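PDB 5I1V: CrmK from Actinoalloteichus sp. WH1-2216-6, which acts as an oxidase with covalently bound FAD and takes part in recycling a shunt product in caerulomycin biosynthesis. Local coordinates for residues Y16-A20 / Q30-L36; V117-G121 / L145-Y151; D367-P371 / E415-R419. All coordinates share one frame; numbering follows the deposited sequence.

Contact 1: residues Y16-A20 / Q30-L36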
loop_
_atom_site.group_PDB
_atom_site.type_symbol
_atom_site.label_atom_id
_atom_site.label_comp_id
_atom_site.label_asym_id
_atom_site.label_seq_id
_atom_site.Cartn_x
_atom_site.Cartn_y
_atom_site.Cartn_z
ATOM N N TYR A 16 -15.236 -10.316 -12.794
ATOM C CA TYR A 16 -15.572 -11.417 -11.916
ATOM C C TYR A 16 -14.320 -12.135 -11.439
ATOM O O TYR A 16 -14.228 -12.493 -10.243
ATOM C CB TYR A 16 -16.544 -12.339 -12.658
ATOM C CG TYR A 16 -17.009 -13.565 -11.916
ATOM C CD1 TYR A 16 -16.189 -14.679 -11.790
ATOM C CD2 TYR A 16 -18.301 -13.617 -11.334
ATOM C CE1 TYR A 16 -16.638 -15.825 -11.143
ATOM C CE2 TYR A 16 -18.730 -14.758 -10.675
ATOM C CZ TYR A 16 -17.910 -15.838 -10.580
ATOM O OH TYR A 16 -18.379 -16.960 -9.960
ATOM N N ASP A 17 -13.356 -12.367 -12.328
ATOM C CA ASP A 17 -12.176 -13.170 -11.921
ATOM C C ASP A 17 -11.329 -12.413 -10.926
ATOM O O ASP A 17 -10.740 -13.009 -10.065
ATOM C CB ASP A 17 -11.323 -13.649 -13.099
ATOM C CG ASP A 17 -12.030 -14.740 -13.932
ATOM O OD1 ASP A 17 -13.002 -15.388 -13.456
ATOM O OD2 ASP A 17 -11.622 -14.918 -15.085
ATOM N N LEU A 18 -11.295 -11.085 -11.039
ATOM C CA LEU A 18 -10.633 -10.228 -10.026
ATOM C C LEU A 18 -11.354 -10.315 -8.685
ATOM O O LEU A 18 -10.755 -10.589 -7.647
ATOM C CB LEU A 18 -10.592 -8.793 -10.540
ATOM C CG LEU A 18 -9.744 -7.728 -9.785
ATOM C CD1 LEU A 18 -10.614 -7.083 -8.753
ATOM C CD2 LEU A 18 -8.430 -8.265 -9.213
ATOM N N LEU A 19 -12.669 -10.082 -8.685
ATOM C CA LEU A 19 -13.405 -10.195 -7.430
ATOM C C LEU A 19 -13.348 -11.562 -6.763
ATOM O O LEU A 19 -13.562 -11.666 -5.563
ATOM C CB LEU A 19 -14.865 -9.764 -7.626
ATOM C CG LEU A 19 -15.006 -8.289 -7.999
ATOM C CD1 LEU A 19 -16.440 -8.021 -8.345
ATOM C CD2 LEU A 19 -14.557 -7.409 -6.848
ATOM N N ALA A 20 -13.082 -12.610 -7.524
ATOM C CA ALA A 20 -13.036 -13.944 -7.000
ATOM C C ALA A 20 -11.791 -14.220 -6.146
ATOM O O ALA A 20 -11.794 -15.180 -5.354
ATOM C CB ALA A 20 -13.113 -14.922 -8.121
ATOM N N GLN A 30 -16.517 -18.746 -6.366
ATOM C CA GLN A 30 -17.297 -18.887 -7.580
ATOM C C GLN A 30 -18.796 -18.689 -7.368
ATOM O O GLN A 30 -19.597 -19.597 -7.602
ATOM C CB GLN A 30 -16.984 -20.204 -8.326
ATOM C CG GLN A 30 -16.835 -21.379 -7.442
ATOM C CD GLN A 30 -16.327 -22.594 -8.217
ATOM O OE1 GLN A 30 -16.574 -22.729 -9.441
ATOM N NE2 GLN A 30 -15.608 -23.477 -7.518
ATOM N N PRO A 31 -19.190 -17.494 -6.935
ATOM C CA PRO A 31 -20.631 -17.278 -6.775
ATOM C C PRO A 31 -21.384 -17.126 -8.106
ATOM O O PRO A 31 -20.802 -16.883 -9.173
ATOM C CB PRO A 31 -20.660 -15.965 -5.975
ATOM C CG PRO A 31 -19.527 -15.231 -6.572
ATOM C CD PRO A 31 -18.448 -16.275 -6.614
ATOM N N GLU A 32 -22.700 -17.244 -8.028
ATOM C CA GLU A 32 -23.597 -16.812 -9.069
ATOM C C GLU A 32 -23.295 -15.383 -9.503
ATOM O O GLU A 32 -23.292 -15.049 -10.694
ATOM C CB GLU A 32 -25.022 -16.827 -8.513
ATOM C CG GLU A 32 -26.072 -17.239 -9.496
ATOM C CD GLU A 32 -27.475 -17.032 -8.934
ATOM O OE1 GLU A 32 -28.260 -16.373 -9.644
ATOM O OE2 GLU A 32 -27.759 -17.490 -7.792
ATOM N N TYR A 33 -23.101 -14.514 -8.505
ATOM C CA TYR A 33 -22.723 -13.172 -8.765
ATOM C C TYR A 33 -22.079 -12.558 -7.542
ATOM O O TYR A 33 -22.282 -13.014 -6.410
ATOM C CB TYR A 33 -23.940 -12.336 -9.253
ATOM C CG TYR A 33 -25.121 -12.284 -8.347
ATOM C CD1 TYR A 33 -25.245 -11.314 -7.386
ATOM C CD2 TYR A 33 -26.116 -13.219 -8.455
ATOM C CE1 TYR A 33 -26.363 -11.248 -6.572
ATOM C CE2 TYR A 33 -27.201 -13.206 -7.627
ATOM C CZ TYR A 33 -27.331 -12.207 -6.685
ATOM O OH TYR A 33 -28.428 -12.207 -5.848
ATOM N N PHE A 34 -21.288 -11.528 -7.769
ATOM C CA PHE A 34 -20.893 -10.577 -6.727
ATOM C C PHE A 34 -21.862 -9.387 -6.782
ATOM O O PHE A 34 -22.299 -8.912 -7.884
ATOM C CB PHE A 34 -19.471 -10.069 -6.963
ATOM C CG PHE A 34 -18.436 -11.148 -6.921
ATOM C CD1 PHE A 34 -18.098 -11.835 -8.065
ATOM C CD2 PHE A 34 -17.791 -11.455 -5.739
ATOM C CE1 PHE A 34 -17.104 -12.804 -8.040
ATOM C CE2 PHE A 34 -16.813 -12.421 -5.712
ATOM C CZ PHE A 34 -16.498 -13.106 -6.857
ATOM N N ARG A 35 -22.185 -8.841 -5.615
ATOM C CA ARG A 35 -22.998 -7.639 -5.581
ATOM C C ARG A 35 -22.140 -6.575 -4.866
ATOM O O ARG A 35 -21.603 -6.870 -3.819
ATOM C CB ARG A 35 -24.304 -7.944 -4.823
ATOM C CG ARG A 35 -25.212 -6.728 -4.599
ATOM C CD ARG A 35 -25.793 -6.155 -5.846
ATOM N NE ARG A 35 -26.589 -7.136 -6.594
ATOM C CZ ARG A 35 -27.807 -7.532 -6.255
ATOM N NH1 ARG A 35 -28.419 -7.041 -5.180
ATOM N NH2 ARG A 35 -28.426 -8.407 -7.003
ATOM N N LEU A 36 -21.959 -5.389 -5.458
ATOM C CA LEU A 36 -21.242 -4.281 -4.811
ATOM C C LEU A 36 -22.227 -3.135 -4.509
ATOM O O LEU A 36 -22.545 -2.373 -5.415
ATOM C CB LEU A 36 -20.156 -3.755 -5.735
ATOM C CG LEU A 36 -18.985 -4.661 -6.186
ATOM C CD1 LEU A 36 -17.639 -4.115 -5.717
ATOM C CD2 LEU A 36 -19.086 -6.094 -5.790
#

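Contact 2: residues V117-G121 / L145-Y151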
loop_
_atom_site.group_PDB
_atom_site.type_symbol
_atom_site.label_atom_id
_atom_site.label_comp_id
_atom_site.label_asym_id
_atom_site.label_seq_id
_atom_site.Cartn_x
_atom_site.Cartn_y
_atom_site.Cartn_z
ATOM N N VAL A 117 -5.893 11.987 15.759
ATOM C CA VAL A 117 -6.273 10.870 16.639
ATOM C C VAL A 117 -5.991 9.503 15.952
ATOM O O VAL A 117 -5.694 9.420 14.755
ATOM C CB VAL A 117 -7.777 11.020 17.087
ATOM C CG1 VAL A 117 -8.071 12.401 17.587
ATOM C CG2 VAL A 117 -8.776 10.758 15.977
ATOM N N THR A 118 -6.097 8.421 16.712
ATOM C CA THR A 118 -6.012 7.127 16.186
ATOM C C THR A 118 -6.834 6.145 17.069
ATOM O O THR A 118 -7.299 6.528 18.122
ATOM C CB THR A 118 -4.552 6.699 16.097
ATOM O OG1 THR A 118 -4.438 5.618 15.169
ATOM C CG2 THR A 118 -4.020 6.277 17.405
ATOM N N PHE A 119 -6.953 4.890 16.638
ATOM C CA PHE A 119 -7.376 3.805 17.547
ATOM C C PHE A 119 -6.456 2.598 17.322
ATOM O O PHE A 119 -5.808 2.502 16.297
ATOM C CB PHE A 119 -8.827 3.458 17.323
ATOM C CG PHE A 119 -9.072 2.830 15.997
ATOM C CD1 PHE A 119 -9.136 3.601 14.871
ATOM C CD2 PHE A 119 -9.224 1.473 15.871
ATOM C CE1 PHE A 119 -9.351 3.019 13.638
ATOM C CE2 PHE A 119 -9.448 0.879 14.633
ATOM C CZ PHE A 119 -9.498 1.652 13.518
ATOM N N PRO A 120 -6.364 1.686 18.308
ATOM C CA PRO A 120 -5.353 0.625 18.240
ATOM C C PRO A 120 -5.768 -0.577 17.403
ATOM O O PRO A 120 -6.196 -1.585 17.948
ATOM C CB PRO A 120 -5.199 0.237 19.699
ATOM C CG PRO A 120 -6.545 0.490 20.284
ATOM C CD PRO A 120 -7.024 1.740 19.618
ATOM N N GLY A 121 -5.636 -0.483 16.094
ATOM C CA GLY A 121 -6.030 -1.558 15.220
ATOM C C GLY A 121 -4.727 -2.156 14.716
ATOM O O GLY A 121 -3.658 -1.813 15.190
ATOM N N LEU A 145 -3.204 1.538 24.514
ATOM C CA LEU A 145 -4.594 1.989 24.222
ATOM C C LEU A 145 -5.702 0.936 24.304
ATOM O O LEU A 145 -6.893 1.282 24.284
ATOM C CB LEU A 145 -4.643 2.594 22.811
ATOM C CG LEU A 145 -3.765 3.834 22.600
ATOM C CD1 LEU A 145 -3.929 4.423 21.186
ATOM C CD2 LEU A 145 -4.072 4.885 23.655
ATOM N N GLY A 146 -5.327 -0.332 24.373
ATOM C CA GLY A 146 -6.273 -1.402 24.348
ATOM C C GLY A 146 -6.572 -1.973 22.961
ATOM O O GLY A 146 -5.739 -1.901 22.044
ATOM N N LEU A 147 -7.779 -2.518 22.817
ATOM C CA LEU A 147 -8.230 -3.115 21.567
ATOM C C LEU A 147 -9.131 -2.171 20.829
ATOM O O LEU A 147 -9.732 -1.269 21.425
ATOM C CB LEU A 147 -8.977 -4.406 21.846
ATOM C CG LEU A 147 -8.180 -5.421 22.630
ATOM C CD1 LEU A 147 -9.005 -6.665 22.888
ATOM C CD2 LEU A 147 -6.905 -5.834 21.918
ATOM N N THR A 148 -9.297 -2.416 19.531
ATOM C CA THR A 148 -10.240 -1.643 18.753
ATOM C C THR A 148 -11.624 -1.654 19.392
ATOM O O THR A 148 -12.311 -0.637 19.441
ATOM C CB THR A 148 -10.388 -2.180 17.332
ATOM O OG1 THR A 148 -10.735 -3.579 17.381
ATOM C CG2 THR A 148 -9.139 -2.108 16.606
ATOM N N VAL A 149 -12.046 -2.798 19.880
ATOM C CA VAL A 149 -13.381 -2.910 20.439
ATOM C C VAL A 149 -13.561 -2.133 21.759
ATOM O O VAL A 149 -14.689 -1.819 22.146
ATOM C CB VAL A 149 -13.834 -4.356 20.597
ATOM C CG1 VAL A 149 -13.851 -5.065 19.241
ATOM C CG2 VAL A 149 -13.016 -5.104 21.633
ATOM N N ASP A 150 -12.476 -1.720 22.396
ATOM C CA ASP A 150 -12.573 -0.765 23.512
ATOM C C ASP A 150 -13.043 0.657 23.141
ATOM O O ASP A 150 -13.298 1.457 24.026
ATOM C CB ASP A 150 -11.259 -0.742 24.300
ATOM C CG ASP A 150 -10.918 -2.125 24.884
ATOM O OD1 ASP A 150 -11.897 -2.781 25.282
ATOM O OD2 ASP A 150 -9.716 -2.580 24.925
ATOM N N TYR A 151 -13.177 0.936 21.847
ATOM C CA TYR A 151 -13.663 2.195 21.330
ATOM C C TYR A 151 -14.929 2.047 20.524
ATOM O O TYR A 151 -15.280 2.987 19.766
ATOM C CB TYR A 151 -12.557 2.799 20.433
ATOM C CG TYR A 151 -11.333 3.005 21.253
ATOM C CD1 TYR A 151 -10.374 1.983 21.388
ATOM C CD2 TYR A 151 -11.173 4.158 21.987
ATOM C CE1 TYR A 151 -9.267 2.164 22.206
ATOM C CE2 TYR A 151 -10.087 4.338 22.821
ATOM C CZ TYR A 151 -9.145 3.353 22.934
ATOM O OH TYR A 151 -8.050 3.576 23.778
#

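Contact 3: residues D367-P371 / E415-R419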
loop_
_atom_site.group_PDB
_atom_site.type_symbol
_atom_site.label_atom_id
_atom_site.label_comp_id
_atom_site.label_asym_id
_atom_site.label_seq_id
_atom_site.Cartn_x
_atom_site.Cartn_y
_atom_site.Cartn_z
ATOM N N ASP A 367 15.564 -29.889 4.815
ATOM C CA ASP A 367 14.759 -30.492 3.748
ATOM C C ASP A 367 13.528 -29.626 3.363
ATOM O O ASP A 367 12.657 -30.058 2.606
ATOM C CB ASP A 367 14.320 -31.922 4.142
ATOM C CG ASP A 367 13.353 -31.951 5.354
ATOM O OD1 ASP A 367 12.937 -30.873 5.828
ATOM O OD2 ASP A 367 12.999 -33.055 5.833
ATOM N N TYR A 368 13.447 -28.413 3.894
ATOM C CA TYR A 368 12.322 -27.518 3.609
ATOM C C TYR A 368 12.913 -26.212 3.116
ATOM O O TYR A 368 14.004 -25.832 3.509
ATOM C CB TYR A 368 11.501 -27.308 4.880
ATOM C CG TYR A 368 10.316 -26.368 4.718
ATOM C CD1 TYR A 368 9.203 -26.747 3.979
ATOM C CD2 TYR A 368 10.307 -25.118 5.329
ATOM C CE1 TYR A 368 8.116 -25.887 3.826
ATOM C CE2 TYR A 368 9.230 -24.255 5.188
ATOM C CZ TYR A 368 8.127 -24.643 4.440
ATOM O OH TYR A 368 7.020 -23.800 4.283
ATOM N N HIS A 369 12.213 -25.528 2.228
ATOM C CA HIS A 369 12.677 -24.216 1.795
ATOM C C HIS A 369 11.468 -23.282 1.653
ATOM O O HIS A 369 10.509 -23.569 0.937
ATOM C CB HIS A 369 13.485 -24.303 0.500
ATOM C CG HIS A 369 13.855 -22.964 -0.074
ATOM N ND1 HIS A 369 12.952 -22.178 -0.763
ATOM C CD2 HIS A 369 15.019 -22.271 -0.058
ATOM C CE1 HIS A 369 13.544 -21.059 -1.145
ATOM N NE2 HIS A 369 14.798 -21.089 -0.724
ATOM N N CYS A 370 11.500 -22.187 2.390
ATOM C CA CYS A 370 10.478 -21.178 2.249
ATOM C C CYS A 370 10.866 -20.010 3.127
ATOM O O CYS A 370 10.695 -20.047 4.351
ATOM C CB CYS A 370 9.109 -21.750 2.602
ATOM S SG CYS A 370 7.752 -20.555 2.560
ATOM N N PRO A 371 11.451 -18.985 2.511
ATOM C CA PRO A 371 11.934 -17.853 3.273
ATOM C C PRO A 371 10.776 -17.054 3.902
ATOM O O PRO A 371 11.023 -16.271 4.816
ATOM C CB PRO A 371 12.664 -16.990 2.231
ATOM C CG PRO A 371 12.805 -17.829 1.027
ATOM C CD PRO A 371 11.703 -18.840 1.071
ATOM N N GLU A 415 1.031 -29.025 -0.521
ATOM C CA GLU A 415 1.184 -30.111 0.444
ATOM C C GLU A 415 2.373 -29.924 1.380
ATOM O O GLU A 415 2.248 -30.220 2.531
ATOM C CB GLU A 415 1.258 -31.497 -0.240
ATOM C CG GLU A 415 -0.119 -32.128 -0.484
ATOM C CD GLU A 415 -0.050 -33.591 -0.959
ATOM O OE1 GLU A 415 1.008 -33.999 -1.509
ATOM O OE2 GLU A 415 -1.056 -34.336 -0.786
ATOM N N GLU A 416 3.491 -29.397 0.901
ATOM C CA GLU A 416 4.705 -29.382 1.721
ATOM C C GLU A 416 4.688 -28.178 2.675
ATOM O O GLU A 416 5.084 -28.299 3.836
ATOM C CB GLU A 416 5.959 -29.434 0.852
ATOM C CG GLU A 416 6.520 -28.102 0.388
ATOM C CD GLU A 416 7.392 -28.215 -0.864
ATOM O OE1 GLU A 416 6.902 -28.723 -1.908
ATOM O OE2 GLU A 416 8.561 -27.768 -0.820
ATOM N N HIS A 417 4.183 -27.043 2.198
ATOM C CA HIS A 417 3.962 -25.886 3.084
ATOM C C HIS A 417 2.920 -26.149 4.140
ATOM O O HIS A 417 3.123 -25.792 5.274
ATOM C CB HIS A 417 3.604 -24.665 2.289
ATOM C CG HIS A 417 4.658 -24.295 1.317
ATOM N ND1 HIS A 417 5.965 -24.109 1.695
ATOM C CD2 HIS A 417 4.629 -24.175 -0.025
ATOM C CE1 HIS A 417 6.695 -23.845 0.627
ATOM N NE2 HIS A 417 5.901 -23.858 -0.430
ATOM N N LEU A 418 1.797 -26.773 3.786
ATOM C CA LEU A 418 0.764 -27.072 4.765
ATOM C C LEU A 418 1.302 -28.077 5.750
ATOM O O LEU A 418 1.069 -27.993 6.973
ATOM C CB LEU A 418 -0.515 -27.624 4.100
ATOM C CG LEU A 418 -1.377 -26.609 3.314
ATOM C CD1 LEU A 418 -2.393 -27.325 2.471
ATOM C CD2 LEU A 418 -2.071 -25.699 4.308
ATOM N N ARG A 419 2.052 -29.040 5.238
ATOM C CA ARG A 419 2.634 -30.015 6.160
ATOM C C ARG A 419 3.611 -29.343 7.126
ATOM O O ARG A 419 3.541 -29.621 8.304
ATOM C CB ARG A 419 3.232 -31.238 5.438
ATOM C CG ARG A 419 3.774 -32.289 6.396
ATOM C CD ARG A 419 4.192 -33.618 5.719
ATOM N NE ARG A 419 5.076 -33.410 4.569
ATOM C CZ ARG A 419 4.704 -33.445 3.281
ATOM N NH1 ARG A 419 3.441 -33.694 2.916
ATOM N NH2 ARG A 419 5.615 -33.225 2.337
#

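Contact 1: residues Y16-A20 / Q30-L36
The F34 ring stands edge-on to the Y16 ring, with its CE1 lying 3.6 Å above the Y16 plane and displaced toward the rim. The two rings form a T-shaped pair, with centroids 5.1 Å apart and planes at 71°. Both faces of F34 are occupied. L19 CB sits squarely over one at 3.6 Å from the centroid, a CH-pi contact almost along the ring normal, while P31 CG lies centrally over the opposite face, 3.6 Å above the plane. Beyond this sandwich, F34 CZ approaches A20 N and CB, and L19 CD1 reaches across to CD2 of L36.

At the edge of the Y16 ring lies the carbonyl of P31. With CG anti to the backbone N (chi1 179°), the tyrosine extends away from the helix toward the loop at Q30 and P31, where Y16 OH donates to P31 O at a short 2.5 Å, in the carbonyl plane and on a lone pair. Y16 OH also packs against P31 CD at 3.4 Å. F34 and L36 project from strand 33-36 toward the helix, whereas Y33 and R35 point away from it, their side chains touching helix 40-52. V9 of strand 7-9 touches both Y16 and L19, so the N-terminal helix lies against the small mixed sheet of the FAD-binding domain. The contact is thus mainly aromatic and aliphatic, and its one direct hydrogen bond satisfies a buried phenol while fixing the ring against the loop that leads into the strand.

Contact 2: residues V117-G121 / L145-Y151
P120 inserts between L145, G146 and Y151. Its CG comes within 3.1 Å of G146 O and also meets L145 CB, while CD touches Y151 CE1 at 3.5 Å, the tyrosine and proline side chains crossing at about a right angle. The methyl of T148 meets three neighbours: CG2 is 3.3 Å from P120 O, 3.4 Å from G121 CA, and 3.6 Å from CE2 of F119, which it meets in the plane of the phenyl ring, at its edge. T148 CG2 is anti to the carbonyl carbon, a rotation that sends the methyl to this group and leaves OG1 to bond with G137 O. No hydrogen bond crosses directly between the two segments.

P120 is the centre of an inverse gamma turn, closed by a weak bond from G121 N to F119 O. The turn lies just ahead in sequence of F123 and C124, both FAD-binding, C124 covalently, and G121 comes to about 6 Å from the FAD, measured between nearest atoms.

In the next shell, Y151 OH donates to L145 O at 2.6 Å, in the carbonyl plane on a lone pair, and so holds its ring beside the proline. G146, with positive phi (92°), is the first residue to leave the helical conformation after helix 142-145, and its carbonyl O is bonded by S142 OG. The following 3-10 segment 148-150 is stabilised by a nearly straight bond (173°) from L147 N to D150 OD2, which the amide meets from above the carboxylate plane. D150 OD1 in turn forms a salt bridge with R396, while I107 and L111 of helix 104-115 pack on F119.

Contact 3: residues D367-P371 / E415-R419
A trans chi1 (179°) carries the Y368 ring away from its own loop toward helix 414-428. On the helix, chi1 near -60° (-59°) turns the H417 imidazole outward so that ND1 meets the phenol. Y368 OH and H417 ND1 are hydrogen-bonded at 2.8 Å, the hydroxyl lying at the edge of the imidazole, near its plane. The rings themselves meet rim to rim, centroids 5.6 Å apart and planes at 78°, so neither covers the other. Y368 CE1 also approaches the E416 carbonyl O at 3.9 Å.

C370 comes to the same imidazole from an oblique direction: CB is 3.8 Å from H417 CE1, and SG lies 4.5 Å from the ring centroid. H369 O lies 3.8 Å from H417 CE1, near the plane of the H417 ring. Over one face of the H417 ring lies CG of its helix neighbour E416. H417 NE2 is bonded to E413 OE1, so both ring nitrogens have partners and the rotation of the imidazole is fixed by them; the carboxylate may raise the basicity of the ring.

The phenol ring, in turn, stacks with W420 and meets H272 edge-to-face, while H417 lies against W408 at the end of strand 400-408. The contact therefore joins the loop between helix 353-364 and strand 374-379 to helix 414-428, where helices pack on the large antiparallel sheet, as expected of the substrate domain of berberine bridge enzyme-like oxidases.

In the fold
From the N terminus the three contacts follow one another in series, none nested in or crossing another. Contact 1 closes the short loop between helix 15-19 and strand 33-36, beside the small mixed sheet. Contact 2 closes a loop of 23 residues that contains helix 129-132 and most of helix 142-145 and carries several FAD-binding residues, joining the exit of helix 104-115 to the approach to strand 152-160. Contact 3 spans 43 residues, including strands 374-379 and 400-408 of the large antiparallel sheet, and ties the loop after helix 353-364 to helix 414-428. Contacts 2 and 3 lie on opposite sides of the chain's centre; the nearest atoms of contacts 1 and 3 are about 17 Å apart.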